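PDB 5TPU: putative uncharacterized protein from Campylobacter jejuni, which is of unknown function but belongs to the WxcM-like family of cupin-fold proteins and holds thymidine-5'-diphosphate in the crystal. Local coordinates for residues 71-76 against 101-106; 46-51 against 106-111. The protein carries 3 engineered substitutions. All blocks are in the same frame, centred on the assembly; numbering follows the deposited sequence.

Contact 1 (71-76 against 101-106); sequences CDIILN and REMKNF
D72 and I74 pair with K104 and E102 as the hydrogen-bonded rungs of an antiparallel beta ladder, part of one sheet of this cupin-like fold. Each rung carries two backbone bonds, among them K104 N to D72 O at 2.8 Å. I73 with M103 and L75 with R101 are the non-hydrogen-bonded pairs between and beyond them. I73 CG2 lies 4.1 Å from M103 CG, the two side chains side by side and pointing the same way. On the other face, the lysine chain runs extended beyond CG and crosses the isoleucine, which puts K104 CE 3.7 Å from I74 CD1. The chain leaves the strand at N105. There N105 ND2 donates to D72 OD2 at 2.9 Å, on the anti side of that oxygen, with amide and carboxylate planes 83° apart. This ties the loop after strand 99-104 to the start of strand 71-76. C71 CB sits over the centre of the F106 ring, 3.7 Å from its centroid, in a CH-pi contact. With C71 SG between the backbone N and the carbonyl carbon (chi1 76°), the sulfur also lies over that face, 4.4 Å from the centroid. Strand 81-86 continues the sheet beyond 71-76, and strand 55-57 continues it beyond 99-104. I73 and M103 both pack on L64 of strand 62-68 in the facing sheet, where R101 NH1 bonds to Q62.

Contact 2 (46-51 against 106-111); sequences TDPNFP and FSYGAK
T46 is gripped by the turn that follows F106. Its carbonyl O accepts from G109 N at 2.7 Å; the N-H points almost straight at the oxygen (176°), but the donor sits well above the carbonyl plane. Its hydroxyl OG1 donates to A110 O, also at 2.7 Å. OG1 lies between the backbone N and the carbonyl carbon (chi1 50°), while CG2 is turned to the F106 ring, 3.8 Å from F106 CD2. T46 CB meets F106 CB at 3.5 Å. The proline ring lies against the F106 carbonyl, with P48 CD 3.1 Å from F106 O, and its CD also approaches Y108 CB. D47 OD1 reaches the edge of the Y108 ring, near its plane. One water bridges the loops: it donates to D47 O and accepts from F106 N. Each loop carries a turn. S107 to A110 form a type II beta turn, closed by A110 N to S107 O, with G109 at positive phi. D47 to F50 form a type I turn, and D47 OD2 takes N49 N at 2.9 Å in an Asx turn. Further out, S107 OG bonds to S70 N, F106 and A110 pack on M66, and F50 touches N20 of the second subunit. This is a loop-to-loop contact: T46, just ahead of one beta turn, bonds to the other, where two connections pass between the sheets of a cupin-like fold.

Overall arrangement
From the N terminus, the chain leaves strand 39-44 and enters the loop 46-51, the first half of contact 2. It continues through strands 55-57 and 62-68 to strand 71-76, the first half of contact 1. Strands 81-86 and 91-95 follow before strand 99-104 returns to close contact 1. The chain then runs straight into 106-111, which closes contact 2. Contact 1 therefore lies within the longer loop of contact 2. F106 belongs to both, and P51 packs on M103 and K104. Contact 1 joins neighbouring strands of one sheet. Contact 2 ties the loops leading from strand 39-44 and into strand 111-116, adjacent strands of the other sheet.

Contact 1 (71-76 against 101-106)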
loop_
_atom_site.group_PDB
_atom_site.type_symbol
_atom_site.label_atom_id
_atom_site.label_comp_id
_atom_site.label_asym_id
_atom_site.label_seq_id
_atom_site.Cartn_x
_atom_site.Cartn_y
_atom_site.Cartn_z
ATOM N N CYS A 71 15.344 -3.269 -4.374
ATOM C CA CYS A 71 15.978 -4.112 -3.359
ATOM C C CYS A 71 16.081 -5.551 -3.843
ATOM O O CYS A 71 15.503 -5.902 -4.843
ATOM C CB CYS A 71 15.233 -4.075 -2.015
ATOM S SG CYS A 71 13.729 -5.059 -2.033
ATOM N N ASP A 72 16.854 -6.345 -3.107
ATOM C CA ASP A 72 16.975 -7.782 -3.244
ATOM C C ASP A 72 16.348 -8.426 -2.028
ATOM O O ASP A 72 16.551 -7.964 -0.887
ATOM C CB ASP A 72 18.458 -8.200 -3.317
ATOM C CG ASP A 72 19.140 -7.635 -4.511
ATOM O OD1 ASP A 72 18.455 -7.474 -5.552
ATOM O OD2 ASP A 72 20.330 -7.321 -4.403
ATOM N N ILE A 73 15.582 -9.480 -2.308
ATOM C CA ILE A 73 14.989 -10.358 -1.319
ATOM C C ILE A 73 15.583 -11.711 -1.576
ATOM O O ILE A 73 15.430 -12.269 -2.670
ATOM C CB ILE A 73 13.465 -10.586 -1.456
ATOM C CG1 ILE A 73 12.794 -9.468 -2.248
ATOM C CG2 ILE A 73 12.863 -10.907 -0.087
ATOM C CD1 ILE A 73 11.670 -8.720 -1.562
ATOM N N ILE A 74 16.251 -12.237 -0.559
ATOM C CA ILE A 74 16.639 -13.617 -0.567
ATOM C C ILE A 74 15.561 -14.430 0.137
ATOM O O ILE A 74 15.248 -14.226 1.300
ATOM C CB ILE A 74 17.993 -13.774 0.091
ATOM C CG1 ILE A 74 18.964 -12.804 -0.573
ATOM C CG2 ILE A 74 18.459 -15.222 -0.017
ATOM C CD1 ILE A 74 20.417 -13.122 -0.289
ATOM N N LEU A 75 14.937 -15.315 -0.606
ATOM C CA LEU A 75 13.941 -16.211 -0.052
ATOM C C LEU A 75 14.578 -17.577 0.207
ATOM O O LEU A 75 15.504 -17.973 -0.523
ATOM C CB LEU A 75 12.794 -16.377 -1.029
ATOM C CG LEU A 75 11.936 -15.170 -1.408
ATOM C CD1 LEU A 75 11.022 -15.550 -2.561
ATOM C CD2 LEU A 75 11.079 -14.750 -0.235
ATOM N N ASN A 76 14.075 -18.270 1.234
ATOM C CA ASN A 76 14.578 -19.574 1.644
ATOM C C ASN A 76 13.438 -20.466 2.168
ATOM O O ASN A 76 12.684 -20.078 3.091
ATOM C CB ASN A 76 15.664 -19.394 2.702
ATOM C CG ASN A 76 16.395 -20.681 2.992
ATOM O OD1 ASN A 76 15.797 -21.703 3.296
ATOM N ND2 ASN A 76 17.706 -20.641 2.839
ATOM N N ARG A 101 13.150 -15.115 4.883
ATOM C CA ARG A 101 13.431 -14.055 3.908
ATOM C C ARG A 101 14.283 -13.010 4.519
ATOM O O ARG A 101 14.327 -12.840 5.733
ATOM C CB ARG A 101 12.173 -13.410 3.370
ATOM C CG ARG A 101 11.614 -12.271 4.196
ATOM C CD ARG A 101 11.129 -12.652 5.583
ATOM N NE ARG A 101 10.237 -13.811 5.529
ATOM C CZ ARG A 101 8.937 -13.761 5.257
ATOM N NH1 ARG A 101 8.326 -12.612 4.953
ATOM N NH2 ARG A 101 8.222 -14.859 5.298
ATOM N N GLU A 102 15.012 -12.351 3.645
ATOM C CA GLU A 102 15.874 -11.313 4.058
ATOM C C GLU A 102 15.952 -10.302 2.938
ATOM O O GLU A 102 16.088 -10.648 1.753
ATOM C CB GLU A 102 17.188 -11.898 4.563
ATOM C CG GLU A 102 18.384 -12.010 3.655
ATOM C CD GLU A 102 19.624 -11.509 4.366
ATOM O OE1 GLU A 102 19.537 -10.413 4.925
ATOM O OE2 GLU A 102 20.667 -12.184 4.385
ATOM N N MET A 103 15.757 -9.048 3.327
ATOM C CA MET A 103 15.722 -7.939 2.375
ATOM C C MET A 103 16.961 -7.063 2.509
ATOM O O MET A 103 17.340 -6.681 3.607
ATOM C CB MET A 103 14.492 -7.135 2.644
ATOM C CG MET A 103 13.267 -7.998 2.812
ATOM S SD MET A 103 11.815 -7.065 2.396
ATOM C CE MET A 103 11.474 -6.087 3.836
ATOM N N LYS A 104 17.594 -6.761 1.392
ATOM C CA LYS A 104 18.866 -6.090 1.398
ATOM C C LYS A 104 19.038 -5.259 0.143
ATOM O O LYS A 104 18.166 -5.243 -0.708
ATOM C CB LYS A 104 19.999 -7.137 1.535
ATOM C CG LYS A 104 20.191 -8.035 0.312
ATOM C CD LYS A 104 21.363 -9.021 0.457
ATOM C CE LYS A 104 21.615 -9.672 -0.893
ATOM N NZ LYS A 104 22.824 -10.539 -0.912
ATOM N N ASN A 105 20.185 -4.587 0.053
ATOM C CA ASN A 105 20.512 -3.681 -1.015
ATOM C C ASN A 105 19.359 -2.793 -1.430
ATOM O O ASN A 105 19.138 -2.648 -2.628
ATOM C CB ASN A 105 20.973 -4.475 -2.245
ATOM C CG ASN A 105 22.197 -5.288 -1.958
ATOM O OD1 ASN A 105 23.151 -4.773 -1.373
ATOM N ND2 ASN A 105 22.178 -6.571 -2.340
ATOM N N PHE A 106 18.640 -2.207 -0.477
ATOM C CA PHE A 106 17.635 -1.191 -0.827
ATOM C C PHE A 106 18.369 -0.033 -1.481
ATOM O O PHE A 106 19.366 0.419 -0.946
ATOM C CB PHE A 106 16.867 -0.673 0.384
ATOM C CG PHE A 106 15.887 -1.657 0.918
ATOM C CD1 PHE A 106 16.319 -2.712 1.702
ATOM C CD2 PHE A 106 14.562 -1.571 0.600
ATOM C CE1 PHE A 106 15.429 -3.641 2.174
ATOM C CE2 PHE A 106 13.646 -2.464 1.121
ATOM C CZ PHE A 106 14.075 -3.516 1.892
#

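Contact 2 (46-51 against 106-111)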
loop_
_atom_site.group_PDB
_atom_site.type_symbol
_atom_site.label_atom_id
_atom_site.label_comp_id
_atom_site.label_asym_id
_atom_site.label_seq_id
_atom_site.Cartn_x
_atom_site.Cartn_y
_atom_site.Cartn_z
ATOM N N THR A 46 15.008 4.036 3.245
ATOM C CA THR A 46 15.860 2.860 3.278
ATOM C C THR A 46 17.255 3.243 2.783
ATOM O O THR A 46 17.467 4.328 2.225
ATOM C CB THR A 46 15.265 1.717 2.445
ATOM O OG1 THR A 46 14.904 2.173 1.127
ATOM C CG2 THR A 46 14.028 1.176 3.147
ATOM N N ASP A 47 18.190 2.319 2.958
ATOM C CA ASP A 47 19.587 2.630 2.757
ATOM C C ASP A 47 20.279 1.325 2.441
ATOM O O ASP A 47 20.140 0.387 3.194
ATOM C CB ASP A 47 20.164 3.257 4.027
ATOM C CG ASP A 47 21.554 3.819 3.846
ATOM O OD1 ASP A 47 21.772 4.952 4.271
ATOM O OD2 ASP A 47 22.475 3.150 3.370
ATOM N N PRO A 48 21.049 1.307 1.345
ATOM C CA PRO A 48 21.744 0.094 0.924
ATOM C C PRO A 48 22.775 -0.369 1.895
ATOM O O PRO A 48 23.274 -1.447 1.662
ATOM C CB PRO A 48 22.442 0.474 -0.412
ATOM C CG PRO A 48 22.306 1.939 -0.543
ATOM C CD PRO A 48 21.254 2.433 0.417
ATOM N N ASN A 49 23.100 0.388 2.939
ATOM C CA ASN A 49 24.097 -0.054 3.897
ATOM C C ASN A 49 23.425 -0.707 5.068
ATOM O O ASN A 49 24.096 -1.151 5.972
ATOM C CB ASN A 49 24.910 1.106 4.492
ATOM C CG ASN A 49 25.910 1.716 3.523
ATOM O OD1 ASN A 49 26.168 2.928 3.595
ATOM N ND2 ASN A 49 26.437 0.919 2.598
ATOM N N PHE A 50 22.105 -0.708 5.090
ATOM C CA PHE A 50 21.366 -1.172 6.248
ATOM C C PHE A 50 20.277 -2.145 5.814
ATOM O O PHE A 50 19.087 -1.792 5.654
ATOM C CB PHE A 50 20.792 -0.014 7.033
ATOM C CG PHE A 50 21.842 0.851 7.660
ATOM C CD1 PHE A 50 22.304 0.580 8.958
ATOM C CD2 PHE A 50 22.375 1.942 6.968
ATOM C CE1 PHE A 50 23.251 1.394 9.557
ATOM C CE2 PHE A 50 23.334 2.751 7.559
ATOM C CZ PHE A 50 23.767 2.477 8.848
ATOM N N PRO A 51 20.700 -3.397 5.625
ATOM C CA PRO A 51 19.739 -4.458 5.351
ATOM C C PRO A 51 18.822 -4.718 6.503
ATOM O O PRO A 51 19.102 -4.350 7.627
ATOM C CB PRO A 51 20.622 -5.696 5.162
ATOM C CG PRO A 51 21.835 -5.423 5.991
ATOM C CD PRO A 51 22.041 -3.930 5.945
ATOM N N PHE A 106 18.640 -2.207 -0.477
ATOM C CA PHE A 106 17.635 -1.191 -0.827
ATOM C C PHE A 106 18.369 -0.033 -1.481
ATOM O O PHE A 106 19.366 0.419 -0.946
ATOM C CB PHE A 106 16.867 -0.673 0.384
ATOM C CG PHE A 106 15.887 -1.657 0.918
ATOM C CD1 PHE A 106 16.319 -2.712 1.702
ATOM C CD2 PHE A 106 14.562 -1.571 0.600
ATOM C CE1 PHE A 106 15.429 -3.641 2.174
ATOM C CE2 PHE A 106 13.646 -2.464 1.121
ATOM C CZ PHE A 106 14.075 -3.516 1.892
ATOM N N SER A 107 17.928 0.408 -2.642
ATOM C CA SER A 107 18.458 1.668 -3.135
ATOM C C SER A 107 18.076 2.782 -2.135
ATOM O O SER A 107 17.116 2.657 -1.362
ATOM C CB SER A 107 17.947 1.948 -4.528
ATOM O OG SER A 107 16.561 2.111 -4.513
ATOM N N TYR A 108 18.898 3.819 -2.067
ATOM C CA TYR A 108 18.713 4.842 -1.066
ATOM C C TYR A 108 17.334 5.479 -1.164
ATOM O O TYR A 108 16.959 5.938 -2.216
ATOM C CB TYR A 108 19.723 5.936 -1.304
ATOM C CG TYR A 108 19.690 6.974 -0.238
ATOM C CD1 TYR A 108 20.450 6.815 0.887
ATOM C CD2 TYR A 108 18.912 8.144 -0.363
ATOM C CE1 TYR A 108 20.451 7.759 1.886
ATOM C CE2 TYR A 108 18.925 9.105 0.612
ATOM C CZ TYR A 108 19.688 8.911 1.731
ATOM O OH TYR A 108 19.734 9.827 2.751
ATOM N N GLY A 109 16.579 5.450 -0.075
ATOM C CA GLY A 109 15.271 6.015 -0.052
ATOM C C GLY A 109 14.241 5.191 -0.775
ATOM O O GLY A 109 13.149 5.666 -0.983
ATOM N N ALA A 110 14.528 3.940 -1.094
ATOM C CA ALA A 110 13.534 3.111 -1.752
ATOM C C ALA A 110 12.351 2.860 -0.841
ATOM O O ALA A 110 12.481 2.941 0.371
ATOM C CB ALA A 110 14.128 1.782 -2.172
ATOM N N LYS A 111 11.212 2.562 -1.448
ATOM C CA LYS A 111 9.966 2.398 -0.738
ATOM C C LYS A 111 9.297 1.098 -1.067
ATOM O O LYS A 111 9.021 0.806 -2.214
ATOM C CB LYS A 111 9.000 3.550 -1.019
ATOM C CG LYS A 111 9.601 4.913 -0.700
ATOM C CD LYS A 111 8.571 6.055 -0.808
ATOM C CE LYS A 111 9.213 7.446 -0.946
ATOM N NZ LYS A 111 10.238 7.450 -2.043
HETATM O O HOH W 1 19.673 -2.264 2.403
#